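Local coordinates for aldehyde dehydrogenase (Listeria monocytogenes, PDB 3K9D), which probably oxidises an aldehyde substrate with NAD or NADP as electron acceptor, at residues P223-R228 with S256-R261; V324-E329 with L347-A352; E227-I232 with I377-K382. One frame throughout, in Å; residues are numbered along the deposited sequence. Where two conformers were deposited one is given.

Contact 1: residues P223-R228 with S256-R261; sequences PAFIER and SVVVER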
ATOM      1  N   PRO A 223       9.689 -23.927   2.263  1.00 17.83           N
ATOM      2  CA  PRO A 223       9.705 -25.397   2.293  1.00 19.76           C
ATOM      3  C   PRO A 223       8.999 -25.993   1.080  1.00 20.33           C
ATOM      4  O   PRO A 223       8.055 -25.378   0.538  1.00 17.28           O
ATOM      5  CB  PRO A 223       8.920 -25.743   3.575  1.00 14.69           C
ATOM      6  CG  PRO A 223       8.913 -24.483   4.387  1.00 15.88           C
ATOM      7  CD  PRO A 223       8.871 -23.374   3.358  1.00 15.09           C
ATOM      8  N   ALA A 224       9.457 -27.168   0.647  1.00 17.76           N
ATOM      9  CA  ALA A 224       8.743 -27.964  -0.369  1.00 17.08           C
ATOM     10  C   ALA A 224       8.307 -29.271   0.259  1.00 16.70           C
ATOM     11  O   ALA A 224       9.129 -30.148   0.501  1.00 17.64           O
ATOM     12  CB  ALA A 224       9.624 -28.235  -1.576  1.00 19.42           C
ATOM     13  N   PHE A 225       7.011 -29.391   0.525  1.00 19.76           N
ATOM     14  CA  PHE A 225       6.448 -30.591   1.151  1.00 15.37           C
ATOM     15  C   PHE A 225       6.022 -31.586   0.051  1.00 19.63           C
ATOM     16  O   PHE A 225       5.044 -31.379  -0.669  1.00 17.27           O
ATOM     17  CB  PHE A 225       5.291 -30.208   2.109  1.00 14.97           C
ATOM     18  CG  PHE A 225       4.560 -31.384   2.736  1.00 15.73           C
ATOM     19  CD1 PHE A 225       5.220 -32.552   3.090  1.00 15.10           C
ATOM     20  CD2 PHE A 225       3.196 -31.296   2.987  1.00 10.33           C
ATOM     21  CE1 PHE A 225       4.531 -33.617   3.646  1.00 21.41           C
ATOM     22  CE2 PHE A 225       2.495 -32.349   3.560  1.00 23.14           C
ATOM     23  CZ  PHE A 225       3.167 -33.518   3.884  1.00 20.20           C
ATOM     24  N   ILE A 226       6.801 -32.651  -0.101  1.00 20.62           N
ATOM     25  CA  ILE A 226       6.397 -33.724  -0.995  1.00 16.22           C
ATOM     26  C   ILE A 226       5.521 -34.620  -0.140  1.00 16.33           C
ATOM     27  O   ILE A 226       6.021 -35.420   0.659  1.00 17.55           O
ATOM     28  CB  ILE A 226       7.591 -34.531  -1.544  1.00 15.81           C
ATOM     29  CG1 ILE A 226       8.635 -33.619  -2.188  1.00 15.47           C
ATOM     30  CG2 ILE A 226       7.104 -35.596  -2.510  1.00 12.26           C
ATOM     31  CD1 ILE A 226       9.912 -34.377  -2.653  1.00 17.69           C
ATOM     32  N   GLU A 227       4.211 -34.436  -0.280  1.00 14.41           N
ATOM     33  CA  GLU A 227       3.240 -35.162   0.491  1.00 13.96           C
ATOM     34  C   GLU A 227       3.135 -36.567  -0.110  1.00 16.78           C
ATOM     35  O   GLU A 227       3.539 -36.770  -1.251  1.00 14.72           O
ATOM     36  CB  GLU A 227       1.919 -34.379   0.487  1.00 14.10           C
ATOM     37  CG  GLU A 227       0.835 -34.924   1.392  1.00 13.38           C
ATOM     38  CD  GLU A 227      -0.088 -35.886   0.678  1.00 20.32           C
ATOM     39  OE1 GLU A 227      -0.227 -35.767  -0.560  1.00 19.07           O
ATOM     40  OE2 GLU A 227      -0.666 -36.758   1.354  1.00 14.06           O
ATOM     41  N   ARG A 228       2.631 -37.537   0.658  1.00 15.82           N
ATOM     42  CA  ARG A 228       2.700 -38.946   0.259  1.00 21.07           C
ATOM     43  C   ARG A 228       1.930 -39.308  -1.014  1.00 22.35           C
ATOM     44  O   ARG A 228       2.282 -40.269  -1.700  1.00 18.84           O
ATOM     45  CB  ARG A 228       2.332 -39.870   1.425  1.00 12.85           C
ATOM     46  CG  ARG A 228       0.865 -39.858   1.836  1.00 15.67           C
ATOM     47  CD  ARG A 228       0.630 -40.864   2.969  1.00 22.49           C
ATOM     48  NE  ARG A 228       1.223 -40.404   4.222  1.00 25.23           N
ATOM     49  CZ  ARG A 228       1.244 -41.096   5.360  1.00 34.84           C
ATOM     50  NH1 ARG A 228       0.727 -42.310   5.422  1.00 17.09           N
ATOM     51  NH2 ARG A 228       1.807 -40.578   6.443  1.00 27.52           N
ATOM     52  N   SER A 256      14.105 -25.909   1.704  1.00 13.82           N
ATOM     53  CA  SER A 256      14.083 -27.187   2.390  1.00 15.58           C
ATOM     54  C   SER A 256      13.141 -28.144   1.669  1.00 21.86           C
ATOM     55  O   SER A 256      12.256 -27.709   0.911  1.00 18.26           O
ATOM     56  CB  SER A 256      13.688 -27.032   3.874  1.00 15.07           C
ATOM     57  OG  SER A 256      12.392 -26.492   4.035  1.00 19.49           O
ATOM     58  N   VAL A 257      13.383 -29.441   1.876  1.00 20.56           N
ATOM     59  CA  VAL A 257      12.457 -30.486   1.497  1.00 18.65           C
ATOM     60  C   VAL A 257      11.899 -31.109   2.781  1.00 14.84           C
ATOM     61  O   VAL A 257      12.635 -31.457   3.686  1.00 25.06           O
ATOM     62  CB  VAL A 257      13.096 -31.574   0.564  1.00 16.40           C
ATOM     63  CG1 VAL A 257      12.042 -32.600   0.142  1.00 16.34           C
ATOM     64  CG2 VAL A 257      13.722 -30.944  -0.684  1.00 15.84           C
ATOM     65  N   VAL A 258      10.584 -31.202   2.858  1.00 15.52           N
ATOM     66  CA  VAL A 258       9.914 -31.848   3.968  1.00 15.58           C
ATOM     67  C   VAL A 258       9.213 -33.078   3.378  1.00 13.86           C
ATOM     68  O   VAL A 258       8.513 -32.956   2.396  1.00 11.94           O
ATOM     69  CB  VAL A 258       8.869 -30.897   4.638  1.00 18.10           C
ATOM     70  CG1 VAL A 258       8.139 -31.608   5.785  1.00 14.33           C
ATOM     71  CG2 VAL A 258       9.559 -29.608   5.162  1.00 16.97           C
ATOM     72  N   VAL A 259       9.450 -34.255   3.962  1.00 17.74           N
ATOM     73  CA  VAL A 259       8.818 -35.507   3.518  1.00 18.84           C
ATOM     74  C   VAL A 259       8.189 -36.197   4.715  1.00 19.17           C
ATOM     75  O   VAL A 259       8.624 -35.987   5.850  1.00 16.13           O
ATOM     76  CB  VAL A 259       9.846 -36.510   2.850  1.00 14.43           C
ATOM     77  CG1 VAL A 259      10.668 -35.816   1.798  1.00 20.81           C
ATOM     78  CG2 VAL A 259      10.761 -37.122   3.882  1.00 14.00           C
ATOM     79  N   GLU A 260       7.169 -37.012   4.461  1.00 17.38           N
ATOM     80  CA  GLU A 260       6.637 -37.927   5.471  1.00 18.92           C
ATOM     81  C   GLU A 260       7.550 -39.148   5.562  1.00 15.64           C
ATOM     82  O   GLU A 260       8.203 -39.511   4.583  1.00 20.67           O
ATOM     83  CB  GLU A 260       5.189 -38.337   5.144  1.00 18.32           C
ATOM     84  CG  GLU A 260       4.144 -37.258   5.454  1.00 30.64           C
ATOM     85  CD  GLU A 260       2.863 -37.436   4.666  1.00 32.75           C
ATOM     86  OE1 GLU A 260       2.898 -37.324   3.426  1.00 25.69           O
ATOM     87  OE2 GLU A 260       1.808 -37.683   5.277  1.00 27.70           O
ATOM     88  N   ARG A 261       7.602 -39.771   6.737  1.00 15.75           N
ATOM     89  CA  ARG A 261       8.497 -40.914   6.991  1.00 21.66           C
ATOM     90  C   ARG A 261       8.277 -42.085   6.040  1.00 29.09           C
ATOM     91  O   ARG A 261       9.247 -42.702   5.582  1.00 15.78           O
ATOM     92  CB  ARG A 261       8.378 -41.414   8.440  1.00 24.78           C
ATOM     93  CG  ARG A 261       9.386 -42.521   8.796  1.00 20.53           C
ATOM     94  CD  ARG A 261       9.438 -42.777  10.292  1.00 27.83           C
ATOM     95  NE  ARG A 261       9.739 -41.555  11.031  1.00 33.78           N
ATOM     96  CZ  ARG A 261      10.955 -41.177  11.408  1.00 44.43           C
ATOM     97  NH1 ARG A 261      12.011 -41.927  11.130  1.00 34.01           N
ATOM     98  NH2 ARG A 261      11.114 -40.041  12.061  1.00 28.72           N
TER
HETATM   99  O   HOH W   1       5.792 -37.559   2.049  1.00 14.56           O
HETATM  100  O   HOH W   2      -0.587 -37.158   3.838  1.00  9.71           O
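Ala-224 N gives to Ser-256 O, the first of three backbone hydrogen bonds between parallel strands 223-226 and 256-260. Val-258 N gives to Ala-224 O at 3.0 Å. Ile-226 N gives to Val-258 O. The pairs are Pro-223 with Ser-256, Ala-224 with Val-257 and Phe-225 with Val-258.

The polar part lies past the strand ends. Glu-260 OE1 takes the backbone N of Arg-228 at 2.8 Å. Glu-260 OE2 forms a salt bridge with the guanidinium at its edge. Arg-228 NH2 lies 3.1 Å from Glu-260 OE2 and stands above the carboxylate plane; the bond from NE is weak. The two side chains cross at about a right angle. One carboxylate thus holds both the main chain and the side chain of Arg-228. Water 1 accepts from Glu-260 N and donates to Ile-226 O, bridging the strands where they part. Water 2 donates to Glu-227 OE2 and Glu-260 OE2. It probably eases the repulsion between these two carboxylates. The other oxygen, Glu-227 OE1, accepts from Ser-229 OG and Ser-379 OG.

The apolar contacts fall on both faces. Phe-225 CD1 lies 4.1 Å from Val-258 CG1. On the other side of the sheet, Ile-226 CD1 reaches Val-257 CG1 at 3.9 Å. The Phe-225 ring also has a polar neighbour, Val-258 O, at its edge. From its own segment, Glu-227 CB sits over one ring face, toward the rim.

The two strands and helix 232-243 form a beta-alpha-beta unit in the parallel sheet. Helices 232-243 and 261-273 pack on the face of Ala-224 and Ile-226. Helix 355-368 lies on the face of Pro-223 and Phe-225. Strands 374-378 and 346-352 flank the pair.

Contact 2: residues V324-E329 with L347-A352; sequences VLIAEE and LAFYTA
Leu-325 O receives Leu-347 N at 2.8 Å, the first of four backbone hydrogen bonds between two adjacent strands of the seven-stranded parallel sheet. Ala-327 bonds through both its N and its O to strand 346-352: N gives to Leu-347 O, and O takes Phe-349 N. Glu-329 N then gives to Phe-349 O at 2.9 Å. Short CA-H...O contacts accompany this ladder, such as Ile-326 CA to Leu-347 O.

Apolar contacts lie on the face of Ile-326, Leu-347 and Phe-349. Ile-326 and Leu-347 lie side by side, with their CD1 atoms 4.0 Å apart. Ile-326 CG1 is anti to the carbonyl carbon (chi1 -46°), which leaves CG2 anti to the backbone N. Ile-326 CG2 meets Phe-349 CB at 3.6 Å. Glu-328 runs alongside Phe-349, and Glu-328 CG lies 4.2 Å from Phe-349 CD2. The carboxylate of Glu-328 makes a salt bridge with Lys-264.

On the other face, Glu-329 meets Tyr-350 through a CH-pi contact. Glu-329 CB sits over the ring face, 4.1 Å from the Tyr-350 ring centroid. Glu-329 CG lies 3.5 Å from Tyr-350 OH. Both polar ends turn to Lys-331: Glu-329 OE2 accepts from its N, and Tyr-350 OH bonds its O.

Strand 276-278 borders the pair beside 324-328, and strand 256-260 borders it beside 346-352. Helix 261-273 packs on the face of Ile-326 and Phe-349.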
ATOM      1  N   VAL A 324      22.727 -30.542  -6.556  1.00 14.18           N
ATOM      2  CA  VAL A 324      22.407 -29.824  -5.307  1.00 21.88           C
ATOM      3  C   VAL A 324      23.032 -30.578  -4.134  1.00 18.80           C
ATOM      4  O   VAL A 324      23.239 -31.803  -4.191  1.00 20.14           O
ATOM      5  CB  VAL A 324      20.860 -29.687  -4.992  1.00 23.49           C
ATOM      6  CG1 VAL A 324      20.126 -28.696  -5.916  1.00 21.15           C
ATOM      7  CG2 VAL A 324      20.172 -31.045  -4.963  1.00 18.44           C
ATOM      8  N   LEU A 325      23.305 -29.847  -3.062  1.00 17.08           N
ATOM      9  CA  LEU A 325      23.775 -30.433  -1.833  1.00 16.09           C
ATOM     10  C   LEU A 325      22.627 -30.418  -0.856  1.00 13.54           C
ATOM     11  O   LEU A 325      21.987 -29.385  -0.668  1.00 13.33           O
ATOM     12  CB  LEU A 325      24.987 -29.662  -1.291  1.00 20.36           C
ATOM     13  CG  LEU A 325      26.216 -29.665  -2.214  1.00 20.65           C
ATOM     14  CD1 LEU A 325      27.313 -28.761  -1.656  1.00 21.83           C
ATOM     15  CD2 LEU A 325      26.742 -31.090  -2.455  1.00  6.80           C
ATOM     16  N   ILE A 326      22.345 -31.583  -0.270  1.00 15.65           N
ATOM     17  CA  ILE A 326      21.240 -31.745   0.672  1.00 19.35           C
ATOM     18  C   ILE A 326      21.713 -32.216   2.055  1.00 18.98           C
ATOM     19  O   ILE A 326      22.392 -33.243   2.195  1.00 13.95           O
ATOM     20  CB  ILE A 326      20.142 -32.690   0.112  1.00 19.56           C
ATOM     21  CG1 ILE A 326      19.814 -32.339  -1.339  1.00 13.18           C
ATOM     22  CG2 ILE A 326      18.860 -32.628   0.969  1.00 19.99           C
ATOM     23  CD1 ILE A 326      18.576 -33.050  -1.913  1.00  9.19           C
ATOM     24  N   ALA A 327      21.345 -31.438   3.070  1.00 16.08           N
ATOM     25  CA  ALA A 327      21.673 -31.725   4.451  1.00 19.32           C
ATOM     26  C   ALA A 327      20.397 -32.036   5.199  1.00 22.55           C
ATOM     27  O   ALA A 327      19.461 -31.239   5.192  1.00 20.94           O
ATOM     28  CB  ALA A 327      22.351 -30.523   5.082  1.00 14.75           C
ATOM     29  N   GLU A 328      20.351 -33.201   5.832  1.00 18.02           N
ATOM     30  CA  GLU A 328      19.244 -33.514   6.715  1.00 19.70           C
ATOM     31  C   GLU A 328      19.279 -32.563   7.911  1.00 23.57           C
ATOM     32  O   GLU A 328      20.358 -32.209   8.416  1.00 18.50           O
ATOM     33  CB  GLU A 328      19.252 -34.989   7.129  1.00 19.30           C
ATOM     34  CG  GLU A 328      18.808 -35.925   5.980  1.00 22.94           C
ATOM     35  CD  GLU A 328      18.597 -37.358   6.410  1.00 31.48           C
ATOM     36  OE1 GLU A 328      17.806 -37.613   7.346  1.00 31.88           O
ATOM     37  OE2 GLU A 328      19.204 -38.244   5.785  1.00 32.12           O
ATOM     38  N   GLU A 329      18.098 -32.107   8.315  1.00 22.51           N
ATOM     39  CA  GLU A 329      17.966 -31.140   9.403  1.00 20.19           C
ATOM     40  C   GLU A 329      16.825 -31.545  10.340  1.00 18.69           C
ATOM     41  O   GLU A 329      15.868 -32.202   9.914  1.00 21.95           O
ATOM     42  CB  GLU A 329      17.728 -29.740   8.812  1.00 17.64           C
ATOM     43  CG  GLU A 329      17.648 -28.611   9.840  1.00 24.52           C
ATOM     44  CD  GLU A 329      18.901 -28.488  10.666  1.00 23.81           C
ATOM     45  OE1 GLU A 329      19.916 -28.038  10.112  1.00 20.63           O
ATOM     46  OE2 GLU A 329      18.876 -28.837  11.866  1.00 20.99           O
ATOM     47  N   LEU A 347      20.041 -27.460  -0.147  1.00 14.13           N
ATOM     48  CA  LEU A 347      18.767 -27.748   0.511  1.00 22.51           C
ATOM     49  C   LEU A 347      18.919 -28.358   1.905  1.00 18.57           C
ATOM     50  O   LEU A 347      19.819 -29.160   2.138  1.00 18.01           O
ATOM     51  CB  LEU A 347      17.947 -28.725  -0.339  1.00 20.56           C
ATOM     52  CG  LEU A 347      17.371 -28.224  -1.655  1.00 18.81           C
ATOM     53  CD1 LEU A 347      16.907 -29.406  -2.483  1.00 19.39           C
ATOM     54  CD2 LEU A 347      16.227 -27.207  -1.425  1.00 15.27           C
ATOM     55  N   ALA A 348      18.042 -27.954   2.827  1.00 14.28           N
ATOM     56  CA  ALA A 348      17.722 -28.764   4.009  1.00 10.35           C
ATOM     57  C   ALA A 348      16.746 -29.880   3.677  1.00 14.83           C
ATOM     58  O   ALA A 348      15.975 -29.778   2.727  1.00 16.31           O
ATOM     59  CB  ALA A 348      17.146 -27.882   5.135  1.00 16.09           C
ATOM     60  N   PHE A 349      16.762 -30.943   4.478  1.00 22.15           N
ATOM     61  CA  PHE A 349      15.845 -32.073   4.302  1.00 17.62           C
ATOM     62  C   PHE A 349      15.256 -32.511   5.654  1.00 14.85           C
ATOM     63  O   PHE A 349      15.976 -33.021   6.508  1.00 19.77           O
ATOM     64  CB  PHE A 349      16.579 -33.242   3.637  1.00 14.81           C
ATOM     65  CG  PHE A 349      15.674 -34.342   3.147  1.00 18.84           C
ATOM     66  CD1 PHE A 349      15.362 -34.449   1.795  1.00 20.35           C
ATOM     67  CD2 PHE A 349      15.160 -35.300   4.034  1.00 22.31           C
ATOM     68  CE1 PHE A 349      14.540 -35.447   1.340  1.00 20.17           C
ATOM     69  CE2 PHE A 349      14.325 -36.307   3.575  1.00 20.96           C
ATOM     70  CZ  PHE A 349      14.034 -36.391   2.234  1.00 21.05           C
ATOM     71  N   TYR A 350      13.949 -32.314   5.834  1.00 16.52           N
ATOM     72  CA  TYR A 350      13.269 -32.654   7.095  1.00 17.64           C
ATOM     73  C   TYR A 350      12.351 -33.857   6.935  1.00 12.26           C
ATOM     74  O   TYR A 350      11.729 -34.044   5.883  1.00 18.91           O
ATOM     75  CB  TYR A 350      12.393 -31.503   7.581  1.00 18.24           C
ATOM     76  CG  TYR A 350      13.083 -30.221   7.986  1.00 15.15           C
ATOM     77  CD1 TYR A 350      13.470 -30.002   9.313  1.00 12.61           C
ATOM     78  CD2 TYR A 350      13.301 -29.204   7.057  1.00 18.35           C
ATOM     79  CE1 TYR A 350      14.066 -28.802   9.702  1.00 17.23           C
ATOM     80  CE2 TYR A 350      13.931 -28.008   7.429  1.00 20.40           C
ATOM     81  CZ  TYR A 350      14.297 -27.810   8.751  1.00 18.69           C
ATOM     82  OH  TYR A 350      14.896 -26.631   9.129  1.00 19.53           O
ATOM     83  N   THR A 351      12.232 -34.634   8.003  1.00 17.47           N
ATOM     84  CA  THR A 351      11.293 -35.752   8.068  1.00 18.57           C
ATOM     85  C   THR A 351      10.251 -35.522   9.172  1.00 20.71           C
ATOM     86  O   THR A 351      10.589 -35.275  10.332  1.00 23.77           O
ATOM     87  CB  THR A 351      12.022 -37.089   8.282  1.00 21.17           C
ATOM     88  OG1 THR A 351      13.092 -37.206   7.327  1.00 19.20           O
ATOM     89  CG2 THR A 351      11.055 -38.276   8.122  1.00 17.10           C
ATOM     90  N   ALA A 352       8.988 -35.566   8.766  1.00 14.98           N
ATOM     91  CA  ALA A 352       7.819 -35.453   9.643  1.00 16.25           C
ATOM     92  C   ALA A 352       7.050 -36.771   9.566  1.00 19.86           C
ATOM     93  O   ALA A 352       7.323 -37.575   8.673  1.00 23.76           O
ATOM     94  CB  ALA A 352       6.951 -34.303   9.177  1.00 18.13           C
TER

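Contact 3: residues E227-I232 with I377-K382; sequences ERSANI and IHSEDK
Glu-227 N gives a hydrogen bond of 2.8 Å to His-378 O, at the end of strand 374-378, and residues Glu-227 to Ala-230 then form a type I beta turn.

Glu-227 OE1 is the centre of the polar network. Ser-379 OG donates to Glu-227 OE1 at 2.7 Å, from above the carboxylate plane. Ser-229 OG donates to Glu-227 OE1 at 2.6 Å, on the syn lone pair. Ser-229 N adds a weak bond to the same oxygen. The oxygen is thus gripped from both segments, which probably helps to fix the rotation of the carboxylate.

Each serine hydroxyl also accepts. Glu-380 N gives to Ser-229 OG at 2.6 Å, with an angle of 154° at the hydrogen. The OG of Ser-229 stands between its backbone N and carbonyl carbon (chi1 78°). Ser-379 OG instead is anti to its backbone N (chi1 -174°). Ser-379 OG accepts from Asp-381 N at 3.0 Å, which makes an ST turn. Each hydroxyl therefore accepts from a backbone N-H and donates to Glu-227 OE1. These donors probably help to stabilise the charge on Glu-227.

The apolar part is small: Ala-230 CB lies 3.9 Å from His-378 CB. Ala-230 CB also comes within 3.4 Å of an oxygen, His-378 O.

The contact lies at the end of the parallel sheet strands, where two helices start. Asn-231 is the N-cap of helix 232-243, and its OD1 takes Arg-234 N. Asp-381 is the N-cap of helix 382-391, and its OD1 takes Ile-384 N. The His-378 side chain packs on helix 232-243. Ser-379 O receives Asn-400 ND2, just past strand 396-399.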
ATOM      1  N   GLU A 227       4.211 -34.436  -0.280  1.00 14.41           N
ATOM      2  CA  GLU A 227       3.240 -35.162   0.491  1.00 13.96           C
ATOM      3  C   GLU A 227       3.135 -36.567  -0.110  1.00 16.78           C
ATOM      4  O   GLU A 227       3.539 -36.770  -1.251  1.00 14.72           O
ATOM      5  CB  GLU A 227       1.919 -34.379   0.487  1.00 14.10           C
ATOM      6  CG  GLU A 227       0.835 -34.924   1.392  1.00 13.38           C
ATOM      7  CD  GLU A 227      -0.088 -35.886   0.678  1.00 20.32           C
ATOM      8  OE1 GLU A 227      -0.227 -35.767  -0.560  1.00 19.07           O
ATOM      9  OE2 GLU A 227      -0.666 -36.758   1.354  1.00 14.06           O
ATOM     10  N   ARG A 228       2.631 -37.537   0.658  1.00 15.82           N
ATOM     11  CA  ARG A 228       2.700 -38.946   0.259  1.00 21.07           C
ATOM     12  C   ARG A 228       1.930 -39.308  -1.014  1.00 22.35           C
ATOM     13  O   ARG A 228       2.282 -40.269  -1.700  1.00 18.84           O
ATOM     14  CB  ARG A 228       2.332 -39.870   1.425  1.00 12.85           C
ATOM     15  CG  ARG A 228       0.865 -39.858   1.836  1.00 15.67           C
ATOM     16  CD  ARG A 228       0.630 -40.864   2.969  1.00 22.49           C
ATOM     17  NE  ARG A 228       1.223 -40.404   4.222  1.00 25.23           N
ATOM     18  CZ  ARG A 228       1.244 -41.096   5.360  1.00 34.84           C
ATOM     19  NH1 ARG A 228       0.727 -42.310   5.422  1.00 17.09           N
ATOM     20  NH2 ARG A 228       1.807 -40.578   6.443  1.00 27.52           N
ATOM     21  N   SER A 229       0.905 -38.529  -1.355  1.00 16.99           N
ATOM     22  CA  SER A 229       0.170 -38.770  -2.595  1.00 18.47           C
ATOM     23  C   SER A 229       0.917 -38.315  -3.862  1.00 19.68           C
ATOM     24  O   SER A 229       0.452 -38.601  -4.958  1.00 17.12           O
ATOM     25  CB  SER A 229      -1.229 -38.132  -2.554  1.00 20.33           C
ATOM     26  OG  SER A 229      -1.156 -36.739  -2.774  1.00 16.76           O
ATOM     27  N   ALA A 230       2.059 -37.626  -3.707  1.00 16.99           N
ATOM     28  CA  ALA A 230       2.731 -36.980  -4.840  1.00 16.87           C
ATOM     29  C   ALA A 230       3.394 -37.936  -5.812  1.00 17.31           C
ATOM     30  O   ALA A 230       3.753 -39.039  -5.454  1.00 18.60           O
ATOM     31  CB  ALA A 230       3.752 -35.948  -4.367  1.00 20.92           C
ATOM     32  N   ASN A 231       3.548 -37.469  -7.042  1.00 21.05           N
ATOM     33  CA  ASN A 231       4.376 -38.099  -8.052  1.00 21.97           C
ATOM     34  C   ASN A 231       5.838 -37.701  -7.753  1.00 16.21           C
ATOM     35  O   ASN A 231       6.236 -36.577  -8.031  1.00 22.49           O
ATOM     36  CB  ASN A 231       3.922 -37.568  -9.412  1.00 25.55           C
ATOM     37  CG  ASN A 231       4.629 -38.218 -10.573  1.00 36.13           C
ATOM     38  OD1 ASN A 231       5.852 -38.216 -10.658  1.00 25.13           O
ATOM     39  ND2 ASN A 231       3.849 -38.742 -11.509  1.00 35.01           N
ATOM     40  N   ILE A 232       6.607 -38.624  -7.182  1.00 20.30           N
ATOM     41  CA  ILE A 232       7.983 -38.349  -6.732  0.50 22.27           C
ATOM     42  C   ILE A 232       8.920 -37.952  -7.883  1.00 19.97           C
ATOM     43  O   ILE A 232       9.587 -36.923  -7.800  1.00 23.40           O
ATOM     44  CB  ILE A 232       8.625 -39.530  -5.905  0.50 19.79           C
ATOM     45  CG1 ILE A 232       7.670 -40.073  -4.837  0.50 17.41           C
ATOM     46  CG2 ILE A 232       9.959 -39.111  -5.286  0.50 17.24           C
ATOM     47  CD1 ILE A 232       7.323 -39.085  -3.770  0.50 14.33           C
ATOM     48  N   ILE A 377       4.112 -27.171  -2.354  1.00 16.54           N
ATOM     49  CA  ILE A 377       3.597 -28.468  -1.969  1.00 14.31           C
ATOM     50  C   ILE A 377       3.389 -29.340  -3.215  1.00 18.11           C
ATOM     51  O   ILE A 377       2.897 -28.872  -4.251  1.00 16.02           O
ATOM     52  CB  ILE A 377       2.260 -28.362  -1.152  1.00 18.34           C
ATOM     53  CG1 ILE A 377       1.865 -29.743  -0.582  1.00 16.73           C
ATOM     54  CG2 ILE A 377       1.150 -27.746  -1.992  1.00 11.65           C
ATOM     55  CD1 ILE A 377       0.596 -29.776   0.292  1.00 17.90           C
ATOM     56  N   HIS A 378       3.787 -30.604  -3.098  1.00 15.89           N
ATOM     57  CA  HIS A 378       3.545 -31.592  -4.129  1.00 15.21           C
ATOM     58  C   HIS A 378       2.627 -32.610  -3.530  1.00 18.69           C
ATOM     59  O   HIS A 378       2.951 -33.240  -2.521  1.00 19.27           O
ATOM     60  CB  HIS A 378       4.859 -32.222  -4.615  1.00 10.90           C
ATOM     61  CG  HIS A 378       5.830 -31.224  -5.159  1.00 13.84           C
ATOM     62  ND1 HIS A 378       5.909 -30.907  -6.498  1.00 14.99           N
ATOM     63  CD2 HIS A 378       6.767 -30.466  -4.539  1.00  9.25           C
ATOM     64  CE1 HIS A 378       6.849 -29.998  -6.678  1.00 13.58           C
ATOM     65  NE2 HIS A 378       7.373 -29.700  -5.501  1.00 12.79           N
ATOM     66  N   SER A 379       1.466 -32.746  -4.150  1.00 15.09           N
ATOM     67  CA  SER A 379       0.389 -33.533  -3.590  1.00 20.05           C
ATOM     68  C   SER A 379      -0.662 -33.726  -4.650  1.00 22.11           C
ATOM     69  O   SER A 379      -0.862 -32.848  -5.490  1.00 24.87           O
ATOM     70  CB  SER A 379      -0.264 -32.798  -2.408  1.00 15.26           C
ATOM     71  OG  SER A 379      -1.222 -33.624  -1.793  1.00 13.88           O
ATOM     72  N   GLU A 380      -1.334 -34.872  -4.595  1.00 13.26           N
ATOM     73  CA  GLU A 380      -2.547 -35.081  -5.382  1.00 19.39           C
ATOM     74  C   GLU A 380      -3.796 -35.073  -4.489  1.00 23.28           C
ATOM     75  O   GLU A 380      -4.895 -35.474  -4.903  1.00 22.24           O
ATOM     76  CB  GLU A 380      -2.454 -36.374  -6.201  1.00 13.25           C
ATOM     77  CG  GLU A 380      -1.277 -36.399  -7.199  1.00 17.24           C
ATOM     78  CD  GLU A 380      -1.421 -35.377  -8.316  1.00 30.38           C
ATOM     79  OE1 GLU A 380      -2.568 -35.096  -8.722  1.00 30.88           O
ATOM     80  OE2 GLU A 380      -0.393 -34.851  -8.792  1.00 25.55           O
ATOM     81  N   ASP A 381      -3.625 -34.598  -3.262  1.00 17.42           N
ATOM     82  CA  ASP A 381      -4.719 -34.564  -2.306  1.00 20.55           C
ATOM     83  C   ASP A 381      -5.226 -33.139  -2.149  1.00 19.04           C
ATOM     84  O   ASP A 381      -4.619 -32.323  -1.448  1.00 18.13           O
ATOM     85  CB  ASP A 381      -4.270 -35.139  -0.958  1.00 15.49           C
ATOM     86  CG  ASP A 381      -5.431 -35.383  -0.001  1.00 16.04           C
ATOM     87  OD1 ASP A 381      -6.250 -34.468   0.211  1.00 22.67           O
ATOM     88  OD2 ASP A 381      -5.514 -36.478   0.579  1.00 23.72           O
ATOM     89  N   LYS A 382      -6.364 -32.867  -2.778  1.00 20.09           N
ATOM     90  CA  LYS A 382      -6.935 -31.525  -2.816  1.00 24.99           C
ATOM     91  C   LYS A 382      -7.413 -31.029  -1.450  1.00 16.03           C
ATOM     92  O   LYS A 382      -7.465 -29.827  -1.217  1.00 22.01           O
ATOM     93  CB  LYS A 382      -8.016 -31.403  -3.900  1.00 26.64           C
ATOM     94  CG  LYS A 382      -9.397 -31.957  -3.579  1.00 39.21           C
ATOM     95  CD  LYS A 382     -10.450 -31.189  -4.402  1.00 54.42           C
ATOM     96  CE  LYS A 382     -11.557 -32.087  -4.955  1.00 46.84           C
ATOM     97  NZ  LYS A 382     -12.592 -32.459  -3.945  1.00 44.54           N
TER

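From the N terminus, strand 223-226 opens contact 1 and the loop that follows it opens contact 3; the two share Glu-227 and Arg-228. Contact 1 closes after a short loop that holds helix 232-243. Contact 2 follows in series, closing the loop between strands 324-328 and 346-352. Contact 3 closes last, when the chain returns at 377-382, so contact 2 is nested inside its long loop. All three belong to one parallel sheet. Contacts 1 and 2 meet where strand 256-260 lies beside 346-352, with Val-259 packed on Phe-349. Contacts 1 and 3 meet on the other side of strand 223-226. Contacts 2 and 3 do not touch.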